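Local structure of RTX-adhesin (5IRB) at the calcium ion site. The protein binds its Antarctic bacterium to diatoms and ice, this calcium-binding stretch of tandem beta-sandwich domains probably helping to retain the adhesin at the cell surface. Numbering follows the deposited sequence.

The calcium ion site. Residues 119-126, 129, 298. With CA (calcium ion), chain B.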
loop_
_atom_site.group_PDB
_atom_site.type_symbol
_atom_site.label_atom_id
_atom_site.label_comp_id
_atom_site.label_asym_id
_atom_site.label_seq_id
_atom_site.Cartn_x
_atom_site.Cartn_y
_atom_site.Cartn_z
ATOM N N ILE A 119 -8.053 -2.301 -5.775
ATOM C CA ILE A 119 -9.270 -2.285 -4.946
ATOM C C ILE A 119 -10.380 -3.119 -5.604
ATOM O O ILE A 119 -11.044 -2.649 -6.511
ATOM C CB ILE A 119 -9.752 -0.837 -4.689
ATOM C CG1 ILE A 119 -8.614 0.027 -4.116
ATOM C CG2 ILE A 119 -10.963 -0.813 -3.748
ATOM C CD1 ILE A 119 -7.913 -0.533 -2.848
ATOM N N THR A 120 -10.500 -4.377 -5.193
ATOM C CA THR A 120 -11.276 -5.411 -5.863
ATOM C C THR A 120 -10.625 -5.717 -7.208
ATOM O O THR A 120 -9.656 -5.074 -7.604
ATOM C CB THR A 120 -12.793 -5.059 -6.092
ATOM O OG1 THR A 120 -12.897 -4.220 -7.243
ATOM C CG2 THR A 120 -13.409 -4.363 -4.882
ATOM N N SER A 121 -11.169 -6.714 -7.899
ATOM C CA SER A 121 -10.560 -7.275 -9.092
ATOM C C SER A 121 -10.234 -6.294 -10.217
ATOM O O SER A 121 -9.224 -6.445 -10.887
ATOM C CB SER A 121 -11.518 -8.325 -9.683
ATOM O OG SER A 121 -10.881 -9.584 -9.748
ATOM N N ASP A 122 -11.083 -5.285 -10.413
ATOM C CA ASP A 122 -10.933 -4.379 -11.547
ATOM C C ASP A 122 -10.569 -2.976 -11.112
ATOM O O ASP A 122 -10.596 -2.076 -11.941
ATOM C CB ASP A 122 -12.234 -4.290 -12.373
ATOM C CG ASP A 122 -13.432 -3.838 -11.536
ATOM O OD1 ASP A 122 -13.274 -3.633 -10.316
ATOM O OD2 ASP A 122 -14.532 -3.684 -12.099
ATOM N N ASP A 123 -10.294 -2.793 -9.817
ATOM C CA ASP A 123 -9.901 -1.487 -9.287
ATOM C C ASP A 123 -11.082 -0.505 -9.395
ATOM O O ASP A 123 -10.898 0.721 -9.417
ATOM C CB ASP A 123 -8.663 -0.945 -10.007
ATOM C CG ASP A 123 -7.798 -0.076 -9.110
ATOM O OD1 ASP A 123 -7.755 -0.284 -7.870
ATOM O OD2 ASP A 123 -7.206 0.863 -9.667
ATOM N N VAL A 124 -12.288 -1.062 -9.483
ATOM C CA VAL A 124 -13.528 -0.285 -9.441
ATOM C C VAL A 124 -14.458 -0.778 -8.320
ATOM O O VAL A 124 -14.764 -1.978 -8.205
ATOM C CB VAL A 124 -14.259 -0.345 -10.805
ATOM C CG1 VAL A 124 -15.561 0.426 -10.759
ATOM C CG2 VAL A 124 -13.351 0.191 -11.895
ATOM N N VAL A 125 -14.940 0.148 -7.501
ATOM C CA VAL A 125 -15.894 -0.219 -6.461
ATOM C C VAL A 125 -17.309 -0.087 -7.003
ATOM O O VAL A 125 -17.793 1.029 -7.214
ATOM C CB VAL A 125 -15.753 0.644 -5.202
ATOM C CG1 VAL A 125 -16.837 0.274 -4.192
ATOM C CG2 VAL A 125 -14.364 0.429 -4.563
ATOM N N ASN A 126 -17.977 -1.213 -7.237
ATOM C CA ASN A 126 -19.355 -1.145 -7.727
ATOM C C ASN A 126 -20.381 -1.082 -6.591
ATOM O O ASN A 126 -20.008 -1.085 -5.417
ATOM C CB ASN A 126 -19.669 -2.313 -8.690
ATOM C CG ASN A 126 -19.792 -3.665 -7.987
ATOM O OD1 ASN A 126 -19.922 -3.754 -6.761
ATOM N ND2 ASN A 126 -19.790 -4.729 -8.778
ATOM N N GLU A 129 -20.225 -3.959 -4.057
ATOM C CA GLU A 129 -18.972 -3.962 -3.309
ATOM C C GLU A 129 -19.017 -2.846 -2.276
ATOM O O GLU A 129 -18.451 -2.964 -1.189
ATOM C CB GLU A 129 -17.787 -3.793 -4.270
ATOM C CG GLU A 129 -17.500 -5.036 -5.155
ATOM C CD GLU A 129 -16.635 -4.722 -6.396
ATOM O OE1 GLU A 129 -16.657 -3.548 -6.837
ATOM O OE2 GLU A 129 -15.934 -5.640 -6.914
ATOM N N ALA A 298 -18.374 -2.403 -14.836
ATOM C CA ALA A 298 -18.191 -2.590 -13.389
ATOM C C ALA A 298 -19.028 -3.707 -12.803
ATOM O O ALA A 298 -18.754 -4.141 -11.689
ATOM C CB ALA A 298 -18.495 -1.307 -12.648
HETATM CA CA CA B . -14.903 -4.102 -8.599
HETATM O O HOH W 1 -14.642 -6.029 -8.955
HETATM O O HOH W 2 -16.534 -3.788 -10.512
#
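Calcium here looks structural: a Thr120-to-Glu129 loop, whose Thr, Asp, Val and Glu spacing recurs along this bacterial Ig-like adhesin chain, wraps oxygen atoms around the ion, and no group suggests chemistry. The coordination, at least seven-fold, draws on hydroxyl, carboxylate, backbone carbonyl and water. Thr120 offers its hydroxyl OG1 at 2.4 Å from the ion; chi1 of 80° sets that oxygen in the crowded position between backbone N and carbonyl carbon, and the same hydroxyl donates a hydrogen bond to Ile119 O on an in-plane lone pair. Asp122 likewise folds its carboxylate back over its own backbone (chi1 57°), so that OD1 binds calcium while also taking the Val124 N-H from above the carboxylate plane, at 2.9 Å. That turn brings the Val124 carbonyl O to 2.2 Å from the ion. Within the loop, Asp123 turns away from this ion, towards a second calcium site it serves, its OD1 accepting Ile119 N-H on the anti lone pair.

From the opposite flank, the extended Glu129 side chain reaches in from the 3-10 helix 129-131 and binds bidentately, OE1 and OE2 each 2.5 Å from the ion. Its carboxylate is steadied by an almost straight bond (175° at H) from Asn126 N to the anti lone pair of OE1. Asn126 OD1 accepts Glu129 N-H nearly along its C=O axis, a reciprocal pairing of capping-box type that probably holds the 3-10 helix start. Asn126 ND2 donates to Ala298 O, which lies close to the amide plane, at 3.1 Å. Water 2 joins the ion to Asp122 OD2 and to Ala298 O, tying a distant stretch of chain to the shell; this may help stiffen the junction between neighbouring domains.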